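Local atomic coordinates of putative tryptophan halogenase (Xanthomonas campestris pv. campestris, PDB entry 6Y1W), a protein that probably acts as a flavin-dependent halogenase, using reduced FAD and oxygen to place a halogen atom on an aromatic substrate. Residues I92-W97 and I393-A398; Y104-G109 and P345-N350; R389-L394 and E438-N443. One frame throughout, in Å; residues are numbered along the deposited sequence.

Contact 1 of 3, residues I92-W97 and I393-A398; sequences IAFEHW and ILHYHA. With BUD ((2S,3S)-butane-2,3-diol), chain J.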
loop_
_atom_site.group_PDB
_atom_site.type_symbol
_atom_site.label_atom_id
_atom_site.label_comp_id
_atom_site.label_asym_id
_atom_site.label_seq_id
_atom_site.Cartn_x
_atom_site.Cartn_y
_atom_site.Cartn_z
ATOM N N ILE A 92 -21.449 10.835 -2.935
ATOM C CA ILE A 92 -22.323 11.190 -1.815
ATOM C C ILE A 92 -22.405 12.712 -1.767
ATOM O O ILE A 92 -21.363 13.392 -1.740
ATOM C CB ILE A 92 -21.782 10.685 -0.464
ATOM C CG1 ILE A 92 -21.638 9.148 -0.503
ATOM C CG2 ILE A 92 -22.702 11.057 0.686
ATOM C CD1 ILE A 92 -21.047 8.531 0.776
ATOM N N ALA A 93 -23.628 13.251 -1.711
ATOM C CA ALA A 93 -23.797 14.693 -1.553
ATOM C C ALA A 93 -23.902 15.004 -0.069
ATOM O O ALA A 93 -24.847 14.554 0.608
ATOM C CB ALA A 93 -25.030 15.182 -2.316
ATOM N N PHE A 94 -22.908 15.747 0.446
ATOM C CA PHE A 94 -22.859 16.101 1.862
ATOM C C PHE A 94 -23.441 17.489 2.034
ATOM O O PHE A 94 -22.821 18.477 1.635
ATOM C CB PHE A 94 -21.422 16.049 2.381
ATOM C CG PHE A 94 -20.968 14.643 2.675
ATOM C CD1 PHE A 94 -21.335 14.047 3.890
ATOM C CD2 PHE A 94 -20.296 13.883 1.724
ATOM C CE1 PHE A 94 -20.982 12.695 4.172
ATOM C CE2 PHE A 94 -19.913 12.541 2.013
ATOM C CZ PHE A 94 -20.282 11.951 3.226
ATOM N N GLU A 95 -24.634 17.553 2.600
ATOM C CA GLU A 95 -25.345 18.816 2.806
ATOM C C GLU A 95 -25.322 19.214 4.278
ATOM O O GLU A 95 -25.626 18.394 5.157
ATOM C CB GLU A 95 -26.779 18.689 2.300
ATOM C CG GLU A 95 -26.869 18.460 0.810
ATOM C CD GLU A 95 -28.289 18.320 0.299
ATOM O OE1 GLU A 95 -29.214 18.168 1.120
ATOM O OE2 GLU A 95 -28.473 18.387 -0.939
ATOM N N HIS A 96 -24.944 20.488 4.541
ATOM C CA HIS A 96 -25.013 21.114 5.865
ATOM C C HIS A 96 -23.926 20.602 6.819
ATOM O O HIS A 96 -24.072 20.737 8.044
ATOM C CB HIS A 96 -26.395 20.947 6.547
ATOM C CG HIS A 96 -27.558 21.538 5.791
ATOM N ND1 HIS A 96 -27.687 22.891 5.516
ATOM C CD2 HIS A 96 -28.695 20.951 5.342
ATOM C CE1 HIS A 96 -28.829 23.095 4.876
ATOM N NE2 HIS A 96 -29.463 21.937 4.769
ATOM N N TRP A 97 -22.845 19.995 6.302
ATOM C CA TRP A 97 -21.782 19.491 7.169
ATOM C C TRP A 97 -20.751 20.580 7.471
ATOM O O TRP A 97 -20.420 20.822 8.644
ATOM C CB TRP A 97 -21.098 18.255 6.525
ATOM C CG TRP A 97 -21.988 17.042 6.566
ATOM C CD1 TRP A 97 -22.967 16.699 5.667
ATOM C CD2 TRP A 97 -21.987 16.008 7.565
ATOM N NE1 TRP A 97 -23.597 15.550 6.069
ATOM C CE2 TRP A 97 -23.018 15.097 7.222
ATOM C CE3 TRP A 97 -21.225 15.769 8.715
ATOM C CZ2 TRP A 97 -23.313 13.977 7.984
ATOM C CZ3 TRP A 97 -21.533 14.665 9.487
ATOM C CH2 TRP A 97 -22.565 13.773 9.115
ATOM N N ILE A 393 -14.830 9.942 11.677
ATOM C CA ILE A 393 -14.652 11.013 12.666
ATOM C C ILE A 393 -14.400 12.346 11.991
ATOM O O ILE A 393 -14.932 13.394 12.418
ATOM C CB ILE A 393 -13.502 10.667 13.620
ATOM C CG1 ILE A 393 -13.879 9.460 14.468
ATOM C CG2 ILE A 393 -13.247 11.837 14.584
ATOM C CD1 ILE A 393 -12.689 8.851 15.225
ATOM N N LEU A 394 -13.612 12.335 10.911
ATOM C CA LEU A 394 -13.343 13.557 10.169
ATOM C C LEU A 394 -14.623 14.296 9.782
ATOM O O LEU A 394 -14.689 15.530 9.875
ATOM C CB LEU A 394 -12.534 13.192 8.928
ATOM C CG LEU A 394 -12.383 14.288 7.902
ATOM C CD1 LEU A 394 -11.591 15.507 8.439
ATOM C CD2 LEU A 394 -11.693 13.728 6.676
ATOM N N HIS A 395 -15.664 13.559 9.379
ATOM C CA HIS A 395 -16.898 14.221 8.946
ATOM C C HIS A 395 -17.534 15.046 10.064
ATOM O O HIS A 395 -18.135 16.090 9.786
ATOM C CB HIS A 395 -17.886 13.173 8.435
ATOM C CG HIS A 395 -17.713 12.845 6.982
ATOM N ND1 HIS A 395 -17.860 13.802 5.992
ATOM C CD2 HIS A 395 -17.406 11.681 6.351
ATOM C CE1 HIS A 395 -17.661 13.237 4.807
ATOM N NE2 HIS A 395 -17.396 11.951 4.993
ATOM N N TYR A 396 -17.436 14.584 11.311
ATOM C CA TYR A 396 -18.037 15.291 12.437
ATOM C C TYR A 396 -17.118 16.371 12.985
ATOM O O TYR A 396 -17.613 17.403 13.461
ATOM C CB TYR A 396 -18.384 14.307 13.563
ATOM C CG TYR A 396 -19.604 13.484 13.244
ATOM C CD1 TYR A 396 -20.868 14.023 13.387
ATOM C CD2 TYR A 396 -19.494 12.154 12.808
ATOM C CE1 TYR A 396 -22.016 13.283 13.120
ATOM C CE2 TYR A 396 -20.654 11.416 12.522
ATOM C CZ TYR A 396 -21.898 11.991 12.697
ATOM O OH TYR A 396 -23.058 11.302 12.453
ATOM N N HIS A 397 -15.798 16.152 12.944
ATOM C CA HIS A 397 -14.858 17.066 13.599
ATOM C C HIS A 397 -14.513 18.265 12.739
ATOM O O HIS A 397 -14.290 19.360 13.276
ATOM C CB HIS A 397 -13.562 16.323 13.963
ATOM C CG HIS A 397 -12.649 17.093 14.883
ATOM N ND1 HIS A 397 -13.052 17.510 16.135
ATOM C CD2 HIS A 397 -11.349 17.467 14.753
ATOM C CE1 HIS A 397 -12.031 18.109 16.743
ATOM N NE2 HIS A 397 -10.989 18.101 15.930
ATOM N N ALA A 398 -14.435 18.083 11.419
ATOM C CA ALA A 398 -14.112 19.181 10.505
ATOM C C ALA A 398 -15.406 19.920 10.175
ATOM O O ALA A 398 -16.136 19.562 9.252
ATOM C CB ALA A 398 -13.419 18.653 9.258
HETATM C C1 BUD J . -31.775 23.581 9.028
HETATM O O1 BUD J . -31.953 22.515 11.224
HETATM C C2 BUD J . -31.351 22.441 9.955
HETATM O O2 BUD J . -29.570 21.656 11.256
HETATM C C3 BUD J . -29.854 22.528 10.205
HETATM C C4 BUD J . -29.069 22.054 8.982
#
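His395 offers its imidazole to Phe94 while both ring nitrogens are held from outside: NE2 hydrogen-bonds to Glu347 OE2 and ND1 to Gln452 OE1. These two bonds probably fix the rotation of the ring, and Phe94 stacks on one face of it. The stack is offset, centroids 4.2 Å apart and planes at 21°, with the overlap shifted so that the CZ corner of the phenyl ring lies 3.3 Å from His395 CE1. On the opposite face of Phe94 sits Ile92 CG2, two residues earlier on the same strand, so the phenyl ring is clamped from two sides. Trp97 CD1 meets its rim in the plane. With its first torsion at -72°, CG anti to the carbonyl carbon, Trp97 reaches out past Phe94 to the helix. At the rim of its six-membered ring, CE3 lies 3.3 Å from the backbone O of His395, close to the indole plane. The imidazole, for its part, turns an edge toward the indole face in a T-shaped pair. A second T-shaped pair follows: Trp97 points its own edge at the face of Tyr396, with CZ3 3.9 Å from Tyr396 CE1 and planes at 70°. The polar ends are satisfied from outside, Trp97 NE1 by Ala266 O in the adjoining strand and Tyr396 OH by Glu344 OE1. On the far side of the corner, C4 of a bound butanediol rests over one face of the His96 ring, 3.6 Å from its CG. The whole is a buried aromatic cluster that joins strand 91-99 at its corner to the last turn of helix 371-397, with His395 hydrogen-bonded to Glu347, a predicted tryptophan-binding residue of the halogenase family.

Contact 2 of 3, residues Y104-G109 and P345-N350; sequences YIHSFG and PIESTN. With BUD ((2S,3S)-butane-2,3-diol), chain H.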
loop_
_atom_site.group_PDB
_atom_site.type_symbol
_atom_site.label_atom_id
_atom_site.label_comp_id
_atom_site.label_asym_id
_atom_site.label_seq_id
_atom_site.Cartn_x
_atom_site.Cartn_y
_atom_site.Cartn_z
ATOM N N TYR A 104 -21.245 20.109 -0.379
ATOM C CA TYR A 104 -20.237 19.670 -1.345
ATOM C C TYR A 104 -20.530 18.213 -1.674
ATOM O O TYR A 104 -21.398 17.589 -1.060
ATOM C CB TYR A 104 -18.786 19.828 -0.790
ATOM C CG TYR A 104 -18.452 18.802 0.301
ATOM C CD1 TYR A 104 -18.876 18.972 1.629
ATOM C CD2 TYR A 104 -17.749 17.651 -0.008
ATOM C CE1 TYR A 104 -18.608 18.035 2.599
ATOM C CE2 TYR A 104 -17.490 16.703 0.950
ATOM C CZ TYR A 104 -17.909 16.889 2.252
ATOM O OH TYR A 104 -17.651 15.929 3.227
ATOM N N ILE A 105 -19.787 17.677 -2.644
ATOM C CA ILE A 105 -19.913 16.268 -3.041
ATOM C C ILE A 105 -18.582 15.561 -2.820
ATOM O O ILE A 105 -17.516 16.074 -3.204
ATOM C CB ILE A 105 -20.351 16.135 -4.519
ATOM C CG1 ILE A 105 -21.768 16.698 -4.686
ATOM C CG2 ILE A 105 -20.318 14.663 -4.996
ATOM C CD1 ILE A 105 -22.099 16.944 -6.181
ATOM N N HIS A 106 -18.662 14.357 -2.230
ATOM C CA HIS A 106 -17.543 13.433 -2.128
ATOM C C HIS A 106 -17.801 12.362 -3.177
ATOM O O HIS A 106 -18.644 11.484 -2.973
ATOM C CB HIS A 106 -17.476 12.818 -0.737
ATOM C CG HIS A 106 -16.409 11.781 -0.590
ATOM N ND1 HIS A 106 -16.375 10.902 0.471
ATOM C CD2 HIS A 106 -15.364 11.462 -1.391
ATOM C CE1 HIS A 106 -15.338 10.092 0.326
ATOM N NE2 HIS A 106 -14.719 10.398 -0.800
ATOM N N SER A 107 -17.050 12.410 -4.271
ATOM C CA SER A 107 -17.301 11.496 -5.383
ATOM C C SER A 107 -16.220 10.438 -5.434
ATOM O O SER A 107 -15.170 10.552 -4.798
ATOM C CB SER A 107 -17.353 12.252 -6.721
ATOM O OG SER A 107 -16.054 12.675 -7.120
ATOM N N PHE A 108 -16.478 9.403 -6.233
ATOM C CA PHE A 108 -15.418 8.501 -6.646
ATOM C C PHE A 108 -14.540 9.191 -7.680
ATOM O O PHE A 108 -14.727 10.368 -8.012
ATOM C CB PHE A 108 -16.015 7.201 -7.195
ATOM C CG PHE A 108 -16.972 6.528 -6.242
ATOM C CD1 PHE A 108 -16.646 6.388 -4.894
ATOM C CD2 PHE A 108 -18.198 6.048 -6.699
ATOM C CE1 PHE A 108 -17.538 5.763 -4.013
ATOM C CE2 PHE A 108 -19.097 5.444 -5.821
ATOM C CZ PHE A 108 -18.770 5.285 -4.498
ATOM N N GLY A 109 -13.538 8.486 -8.178
ATOM C CA GLY A 109 -12.692 9.069 -9.213
ATOM C C GLY A 109 -11.558 9.920 -8.658
ATOM O O GLY A 109 -11.129 9.762 -7.523
ATOM N N PRO A 345 -23.441 4.518 8.442
ATOM C CA PRO A 345 -23.297 4.414 6.971
ATOM C C PRO A 345 -22.992 5.714 6.260
ATOM O O PRO A 345 -23.387 5.903 5.096
ATOM C CB PRO A 345 -24.665 3.862 6.530
ATOM C CG PRO A 345 -25.618 4.433 7.537
ATOM C CD PRO A 345 -24.838 4.340 8.868
ATOM N N ILE A 346 -22.251 6.602 6.931
ATOM C CA ILE A 346 -21.986 7.923 6.377
ATOM C C ILE A 346 -21.114 7.856 5.131
ATOM O O ILE A 346 -21.211 8.729 4.263
ATOM C CB ILE A 346 -21.359 8.803 7.466
ATOM C CG1 ILE A 346 -21.199 10.241 6.999
ATOM C CG2 ILE A 346 -19.951 8.288 7.853
ATOM C CD1 ILE A 346 -20.698 11.159 8.136
ATOM N N GLU A 347 -20.264 6.827 5.002
ATOM C CA GLU A 347 -19.456 6.619 3.806
ATOM C C GLU A 347 -19.717 5.245 3.188
ATOM O O GLU A 347 -18.869 4.718 2.470
ATOM C CB GLU A 347 -17.953 6.785 4.104
ATOM C CG GLU A 347 -17.521 8.258 4.260
ATOM C CD GLU A 347 -17.445 9.017 2.937
ATOM O OE1 GLU A 347 -17.495 8.382 1.851
ATOM O OE2 GLU A 347 -17.346 10.305 2.976
ATOM N N SER A 348 -20.890 4.653 3.447
ATOM C CA SER A 348 -21.338 3.438 2.755
ATOM C C SER A 348 -20.304 2.317 2.844
ATOM O O SER A 348 -19.958 1.695 1.840
ATOM C CB SER A 348 -21.698 3.695 1.273
ATOM O OG SER A 348 -22.417 4.937 1.060
ATOM N N THR A 349 -19.844 2.023 4.057
ATOM C CA THR A 349 -18.781 1.037 4.259
ATOM C C THR A 349 -19.276 -0.317 4.790
ATOM O O THR A 349 -18.454 -1.228 4.908
ATOM C CB THR A 349 -17.700 1.575 5.207
ATOM O OG1 THR A 349 -18.293 2.159 6.388
ATOM C CG2 THR A 349 -16.816 2.610 4.514
ATOM N N ASN A 350 -20.571 -0.512 5.077
ATOM C CA ASN A 350 -21.008 -1.758 5.742
ATOM C C ASN A 350 -20.716 -2.998 4.891
ATOM O O ASN A 350 -20.057 -3.955 5.336
ATOM C CB ASN A 350 -22.518 -1.681 6.043
ATOM C CG ASN A 350 -23.090 -3.022 6.511
ATOM O OD1 ASN A 350 -22.632 -3.531 7.527
ATOM N ND2 ASN A 350 -24.084 -3.600 5.787
HETATM C C1 BUD H . -14.734 4.390 -1.668
HETATM O O1 BUD H . -14.612 6.632 -0.897
HETATM C C2 BUD H . -13.825 5.482 -1.102
HETATM O O2 BUD H . -11.762 6.728 -1.595
HETATM C C3 BUD H . -12.698 5.785 -2.095
HETATM C C4 BUD H . -11.964 4.478 -2.421
#
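The His106 ring meets the Glu347 carboxylate at its edge, with OE2 close to the ring plane and the two flat groups turned 58° against each other. O1 of a bound butanediol approaches the same imidazole obliquely, 3.7 Å from His106 CE1, and Phe94, Gln447 and Val448 add side-chain contacts around it. This is a His-carboxylate hydrogen bond, linking edge strand 102-107 to the loop that leads into helix 350-363. His106 ND1 donates to Glu347 OE2 over 2.8 Å. The N-H...O angle of 146° shows a clear bend. The acceptor is approached on the syn side of the carboxylate, with ND1 tilted somewhat out of its plane. Glu347 OE1 stands off the ring plane, 3.1 Å from His106 CE1. Two torsions set up the meeting: His106 extends straight off the strand, CG anti to the backbone N, whereas Glu347 bends at its second torsion (-75°) and brings the carboxylate back toward the histidine. OE2 is shared, since His395 NE2 binds it too, and His106 NE2 is engaged by Ser444 OG, so the imidazole is held at both nitrogens. Such a grip probably fixes the orientation of Glu347, a residue predicted to bind tryptophan, next to Ser348, whose OG hydrogen-bonds to NZ of the predicted active-site Lys89. The butanediol also borders Phe108, its C1 3.9 Å from Phe108 CE1. Where the strand ends, Ser107 OG donates to Phe108 O over 2.8 Å, in the carbonyl plane and on a lone pair.

Contact 3 of 3, residues R389-L394 and E438-N443; sequences RDFVIL and ELFAEN. With BUD ((2S,3S)-butane-2,3-diol), chain H.
Phe391, in the middle of a helical turn, and Phe440, in the loop just ahead of helix 442-451, bring the two backbones to 7.8 Å between their CA atoms. Their rings stack face to face, planes at 12° and centroids 3.9 Å apart. The tightest point is at the root of one ring, where Phe391 CG comes within 3.4 Å of Phe440 CD2. Phe440 CB also lies over the face of the Phe391 ring in a CH-pi contact. Phe391 reaches the partner because its CG stands anti to the backbone N (-157°), carrying the ring out from the helix. The outer faces are covered as well: Leu394 CD2 lies over the far side of Phe391, Leu439 CD2 over that of Phe440. The pile of four side chains thus packs helix 371-397 against the loop that leads into helix 442-451, whose N-cap position is Ala441. This buried hydrophobic corner adjoins the predicted tryptophan site of the halogenase fold, where Phe391 touches Glu347. The rim of Phe440 also lines a small pocket holding a butanediol, with CD1 3.5 Å from the ligand's O1, near the ring plane. The neighbouring backbone does the polar work there: Ala441 N donates to O2 of the diol over 3.0 Å and nearly straight, at 172°, and Ser444 OG adds a further bond. One residue before Phe391, the Asp390 carboxylate is gripped by its neighbour on the same helix. Arg389 NE and NH2 both donate to Asp390 OD1, NH2 at 2.8 Å as a salt bridge, from the same face of the carboxylate, while OD2 pairs with Ser418 OG.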
loop_
_atom_site.group_PDB
_atom_site.type_symbol
_atom_site.label_atom_id
_atom_site.label_comp_id
_atom_site.label_asym_id
_atom_site.label_seq_id
_atom_site.Cartn_x
_atom_site.Cartn_y
_atom_site.Cartn_z
ATOM N N ARG A 389 -12.554 4.346 10.540
ATOM C CA ARG A 389 -13.028 5.069 11.725
ATOM C C ARG A 389 -12.578 6.521 11.681
ATOM O O ARG A 389 -13.390 7.439 11.903
ATOM C CB ARG A 389 -12.514 4.385 13.001
ATOM C CG ARG A 389 -12.919 5.149 14.288
ATOM C CD ARG A 389 -11.963 4.838 15.414
ATOM N NE ARG A 389 -10.644 5.356 15.094
ATOM C CZ ARG A 389 -9.521 4.931 15.685
ATOM N NH1 ARG A 389 -9.626 3.989 16.639
ATOM N NH2 ARG A 389 -8.324 5.458 15.344
ATOM N N ASP A 390 -11.283 6.750 11.375
ATOM C CA ASP A 390 -10.758 8.116 11.392
ATOM C C ASP A 390 -11.466 8.973 10.361
ATOM O O ASP A 390 -11.704 10.168 10.588
ATOM C CB ASP A 390 -9.250 8.126 11.134
ATOM C CG ASP A 390 -8.435 7.687 12.351
ATOM O OD1 ASP A 390 -9.032 7.421 13.426
ATOM O OD2 ASP A 390 -7.190 7.565 12.175
ATOM N N PHE A 391 -11.790 8.387 9.206
ATOM C CA PHE A 391 -12.438 9.154 8.156
ATOM C C PHE A 391 -13.878 9.508 8.537
ATOM O O PHE A 391 -14.378 10.588 8.174
ATOM C CB PHE A 391 -12.400 8.354 6.843
ATOM C CG PHE A 391 -12.519 9.237 5.603
ATOM C CD1 PHE A 391 -11.380 9.776 5.019
ATOM C CD2 PHE A 391 -13.770 9.514 5.037
ATOM C CE1 PHE A 391 -11.489 10.598 3.881
ATOM C CE2 PHE A 391 -13.886 10.312 3.920
ATOM C CZ PHE A 391 -12.750 10.858 3.329
ATOM N N VAL A 392 -14.566 8.605 9.247
ATOM C CA VAL A 392 -15.900 8.904 9.744
ATOM C C VAL A 392 -15.823 10.017 10.777
ATOM O O VAL A 392 -16.602 10.980 10.730
ATOM C CB VAL A 392 -16.540 7.624 10.301
ATOM C CG1 VAL A 392 -17.874 7.923 11.054
ATOM C CG2 VAL A 392 -16.736 6.589 9.163
ATOM N N ILE A 393 -14.830 9.942 11.677
ATOM C CA ILE A 393 -14.652 11.013 12.666
ATOM C C ILE A 393 -14.400 12.346 11.991
ATOM O O ILE A 393 -14.932 13.394 12.418
ATOM C CB ILE A 393 -13.502 10.667 13.620
ATOM C CG1 ILE A 393 -13.879 9.460 14.468
ATOM C CG2 ILE A 393 -13.247 11.837 14.584
ATOM C CD1 ILE A 393 -12.689 8.851 15.225
ATOM N N LEU A 394 -13.612 12.335 10.911
ATOM C CA LEU A 394 -13.343 13.557 10.169
ATOM C C LEU A 394 -14.623 14.296 9.782
ATOM O O LEU A 394 -14.689 15.530 9.875
ATOM C CB LEU A 394 -12.534 13.192 8.928
ATOM C CG LEU A 394 -12.383 14.288 7.902
ATOM C CD1 LEU A 394 -11.591 15.507 8.439
ATOM C CD2 LEU A 394 -11.693 13.728 6.676
ATOM N N GLU A 438 -5.396 1.150 3.066
ATOM C CA GLU A 438 -6.433 2.057 3.542
ATOM C C GLU A 438 -7.482 2.204 2.452
ATOM O O GLU A 438 -7.158 2.277 1.262
ATOM C CB GLU A 438 -5.847 3.419 3.891
ATOM C CG GLU A 438 -5.068 3.398 5.172
ATOM C CD GLU A 438 -4.177 4.612 5.309
ATOM O OE1 GLU A 438 -4.042 5.390 4.329
ATOM O OE2 GLU A 438 -3.619 4.798 6.412
ATOM N N LEU A 439 -8.751 2.244 2.881
ATOM C CA LEU A 439 -9.836 2.382 1.919
ATOM C C LEU A 439 -9.790 3.735 1.211
ATOM O O LEU A 439 -9.953 3.804 -0.006
ATOM C CB LEU A 439 -11.179 2.186 2.624
ATOM C CG LEU A 439 -12.396 2.569 1.786
ATOM C CD1 LEU A 439 -12.526 1.699 0.523
ATOM C CD2 LEU A 439 -13.647 2.434 2.642
ATOM N N PHE A 440 -9.669 4.829 1.961
ATOM C CA PHE A 440 -9.944 6.134 1.378
ATOM C C PHE A 440 -8.714 6.648 0.627
ATOM O O PHE A 440 -7.618 6.745 1.190
ATOM C CB PHE A 440 -10.430 7.093 2.465
ATOM C CG PHE A 440 -11.810 6.717 2.969
ATOM C CD1 PHE A 440 -12.913 6.917 2.154
ATOM C CD2 PHE A 440 -11.993 6.123 4.217
ATOM C CE1 PHE A 440 -14.161 6.553 2.576
ATOM C CE2 PHE A 440 -13.243 5.749 4.652
ATOM C CZ PHE A 440 -14.339 5.968 3.836
ATOM N N ALA A 441 -8.908 6.936 -0.651
ATOM C CA ALA A 441 -7.862 7.413 -1.524
ATOM C C ALA A 441 -7.528 8.880 -1.221
ATOM O O ALA A 441 -8.239 9.580 -0.501
ATOM C CB ALA A 441 -8.305 7.274 -2.980
ATOM N N GLU A 442 -6.396 9.329 -1.763
ATOM C CA GLU A 442 -6.047 10.743 -1.638
ATOM C C GLU A 442 -7.189 11.654 -2.078
ATOM O O GLU A 442 -7.470 12.653 -1.406
ATOM C CB GLU A 442 -4.765 11.031 -2.429
ATOM C CG GLU A 442 -3.543 10.420 -1.751
ATOM C CD GLU A 442 -2.247 10.669 -2.502
ATOM O OE1 GLU A 442 -2.272 11.361 -3.528
ATOM O OE2 GLU A 442 -1.195 10.160 -2.053
ATOM N N ASN A 443 -7.876 11.326 -3.186
ATOM C CA ASN A 443 -8.984 12.161 -3.659
ATOM C C ASN A 443 -10.045 12.353 -2.572
ATOM O O ASN A 443 -10.672 13.428 -2.481
ATOM C CB ASN A 443 -9.640 11.526 -4.901
ATOM C CG ASN A 443 -10.792 12.383 -5.453
ATOM O OD1 ASN A 443 -10.551 13.444 -5.978
ATOM N ND2 ASN A 443 -12.018 11.912 -5.328
HETATM C C1 BUD H . -14.734 4.390 -1.668
HETATM O O1 BUD H . -14.612 6.632 -0.897
HETATM C C2 BUD H . -13.825 5.482 -1.102
HETATM O O2 BUD H . -11.762 6.728 -1.595
HETATM C C3 BUD H . -12.698 5.785 -2.095
HETATM C C4 BUD H . -11.964 4.478 -2.421
#

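From the N terminus, the chain first lays down the neighbouring strands 91-99 and 102-107, which supply one side each of contacts 1 and 2. Contact 2 closes first, when the loop 345-350 comes back to the second strand after 235 residues. Contact 1 closes later, at the end of helix 371-397, so its span encloses that of contact 2. Contact 3 opens on this same helix, sharing Ile393 and Leu394 with contact 1, and closes after only 43 residues at 438-443; it follows contact 2 in series. Contacts 1 and 2 tie two neighbouring strands of the sheet to helix 371-397 and to loop 345-350; contact 3 ties that helix to the loop before helix 442-451.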